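MbSHANK1 protein (PDB 6X23) is a Shank-family protein, probably a scaffold, whose PDZ domain, the part present here, binds a GIRK3 peptide. Local coordinates at residues A[63-68]-A[79-84]. Sequence-based numbering, arbitrary orientation.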
loop_
_atom_site.group_PDB
_atom_site.type_symbol
_atom_site.label_atom_id
_atom_site.label_comp_id
_atom_site.label_asym_id
_atom_site.label_seq_id
_atom_site.Cartn_x
_atom_site.Cartn_y
_atom_site.Cartn_z
ATOM N N ASP A 63 1.295 6.866 -3.337
ATOM C CA ASP A 63 1.410 6.590 -1.911
ATOM C C ASP A 63 2.449 5.505 -1.685
ATOM O O ASP A 63 2.403 4.448 -2.318
ATOM C CB ASP A 63 0.067 6.144 -1.328
ATOM C CG ASP A 63 -0.912 7.280 -1.136
ATOM O OD1 ASP A 63 -0.529 8.474 -1.074
ATOM O OD2 ASP A 63 -2.104 6.964 -1.023
ATOM N N ARG A 64 3.383 5.773 -0.786
ATOM C CA ARG A 64 4.463 4.852 -0.464
ATOM C C ARG A 64 4.189 4.202 0.882
ATOM O O ARG A 64 3.861 4.890 1.850
ATOM C CB ARG A 64 5.812 5.575 -0.438
ATOM C CG ARG A 64 6.945 4.708 0.072
ATOM C CD ARG A 64 8.282 5.355 -0.211
ATOM N NE ARG A 64 8.438 6.626 0.477
ATOM C CZ ARG A 64 8.919 6.726 1.705
ATOM N NH1 ARG A 64 9.271 5.626 2.354
ATOM N NH2 ARG A 64 9.047 7.915 2.277
ATOM N N LEU A 65 4.349 2.887 0.941
ATOM C CA LEU A 65 3.984 2.097 2.102
ATOM C C LEU A 65 5.031 2.250 3.196
ATOM O O LEU A 65 6.216 1.984 2.974
ATOM C CB LEU A 65 3.850 0.637 1.689
ATOM C CG LEU A 65 3.195 -0.269 2.725
ATOM C CD1 LEU A 65 1.955 0.390 3.347
ATOM C CD2 LEU A 65 2.821 -1.594 2.092
ATOM N N LEU A 66 4.600 2.672 4.381
ATOM C CA LEU A 66 5.484 2.781 5.524
ATOM C C LEU A 66 5.160 1.770 6.615
ATOM O O LEU A 66 6.066 1.119 7.144
ATOM C CB LEU A 66 5.411 4.192 6.090
ATOM C CG LEU A 66 6.362 5.264 5.550
ATOM C CD1 LEU A 66 6.474 5.252 4.039
ATOM C CD2 LEU A 66 5.865 6.632 6.016
ATOM N N GLU A 67 3.893 1.632 6.995
ATOM C CA GLU A 67 3.519 0.712 8.061
ATOM C C GLU A 67 2.322 -0.111 7.612
ATOM O O GLU A 67 1.410 0.391 6.953
ATOM C CB GLU A 67 3.163 1.424 9.380
ATOM C CG GLU A 67 4.240 2.338 9.983
ATOM C CD GLU A 67 3.803 2.943 11.316
ATOM O OE1 GLU A 67 2.641 2.713 11.733
ATOM O OE2 GLU A 67 4.614 3.665 11.947
ATOM N N LEU A 68 2.333 -1.374 8.003
ATOM C CA LEU A 68 1.262 -2.321 7.761
ATOM C C LEU A 68 0.833 -2.831 9.124
ATOM O O LEU A 68 1.639 -3.437 9.832
ATOM C CB LEU A 68 1.762 -3.459 6.874
ATOM C CG LEU A 68 0.897 -4.684 6.637
ATOM C CD1 LEU A 68 -0.314 -4.253 5.872
ATOM C CD2 LEU A 68 1.698 -5.665 5.831
ATOM N N ARG A 79 7.580 -9.435 -1.494
ATOM C CA ARG A 79 6.658 -10.549 -1.309
ATOM C C ARG A 79 6.240 -10.687 0.143
ATOM O O ARG A 79 5.104 -11.090 0.424
ATOM C CB ARG A 79 7.254 -11.863 -1.818
ATOM C CG ARG A 79 6.206 -12.988 -1.790
ATOM C CD ARG A 79 5.372 -12.965 -3.103
ATOM N NE ARG A 79 4.004 -13.450 -2.919
ATOM C CZ ARG A 79 2.923 -12.927 -3.513
ATOM N NH1 ARG A 79 3.037 -11.889 -4.355
ATOM N NH2 ARG A 79 1.714 -13.445 -3.268
ATOM N N LYS A 80 7.132 -10.356 1.076
ATOM C CA LYS A 80 6.732 -10.394 2.476
ATOM C C LYS A 80 5.630 -9.384 2.736
ATOM O O LYS A 80 4.649 -9.695 3.413
ATOM C CB LYS A 80 7.922 -10.142 3.394
ATOM C CG LYS A 80 7.623 -10.391 4.877
ATOM C CD LYS A 80 8.931 -10.469 5.682
ATOM C CE LYS A 80 8.789 -10.078 7.152
ATOM N NZ LYS A 80 8.040 -11.087 7.975
ATOM N N VAL A 81 5.756 -8.187 2.163
ATOM C CA VAL A 81 4.718 -7.169 2.305
ATOM C C VAL A 81 3.406 -7.654 1.693
ATOM O O VAL A 81 2.349 -7.620 2.337
ATOM C CB VAL A 81 5.180 -5.848 1.671
ATOM C CG1 VAL A 81 3.986 -4.943 1.410
ATOM C CG2 VAL A 81 6.201 -5.158 2.574
ATOM N N VAL A 82 3.460 -8.131 0.445
ATOM C CA VAL A 82 2.251 -8.582 -0.243
ATOM C C VAL A 82 1.590 -9.729 0.519
ATOM O O VAL A 82 0.369 -9.727 0.752
ATOM C CB VAL A 82 2.580 -8.965 -1.696
ATOM C CG1 VAL A 82 1.484 -9.816 -2.294
ATOM C CG2 VAL A 82 2.727 -7.708 -2.515
ATOM N N ASP A 83 2.392 -10.722 0.929
ATOM C CA ASP A 83 1.831 -11.869 1.635
ATOM C C ASP A 83 1.113 -11.436 2.901
ATOM O O ASP A 83 0.005 -11.904 3.180
ATOM C CB ASP A 83 2.923 -12.885 1.962
ATOM C CG ASP A 83 3.305 -13.738 0.765
ATOM O OD1 ASP A 83 2.539 -13.785 -0.238
ATOM O OD2 ASP A 83 4.386 -14.363 0.840
ATOM N N GLU A 84 1.722 -10.532 3.669
ATOM C CA GLU A 84 1.080 -10.053 4.885
ATOM C C GLU A 84 -0.150 -9.215 4.563
ATOM O O GLU A 84 -1.151 -9.257 5.295
ATOM C CB GLU A 84 2.080 -9.262 5.730
ATOM C CG GLU A 84 3.084 -10.147 6.473
ATOM C CD GLU A 84 2.422 -11.052 7.506
ATOM O OE1 GLU A 84 2.376 -10.680 8.705
ATOM O OE2 GLU A 84 1.937 -12.138 7.122
#
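V81 packs on L65 in the hydrophobic core of the PDZ fold, and E84, one turn further along helix 78-87, meets L68 at its edge; this helix packs against the strands, and its other flank helps form the peptide groove. The axis of 79-84 passes 10.6 Å from that of strand 64-68, their directions 47° apart, and no hydrogen bond links the two segments. At the start, R79 packs on a polar side chain of the bound peptide and forms a salt bridge within the helix to D83, NE to OD1 3.1 Å. V81 comes next: its CG1, set anti to the backbone N (chi1 162°), meets CD2 of L65 at 3.6 Å, the two side chains running past each other in opposite directions. L65 also touches F94, V73 and I85, and V81 touches W76. V82 points away from the strand and packs on a polar side chain of the peptide. At E84 it is the aliphatic root that takes part; the chain bends at chi2 (-64°) and leads its carboxylate away from the strand, where OE2 has a weak, long ion pair with R87. L68 crosses this glutamate at about a right angle, in the strand just after the classic beta bulge that L66 and E67 form opposite R95. CD2 of L68 lies 3.6 Å from CB of E84 and, more loosely, 4.1 Å from the carbonyl O of V81.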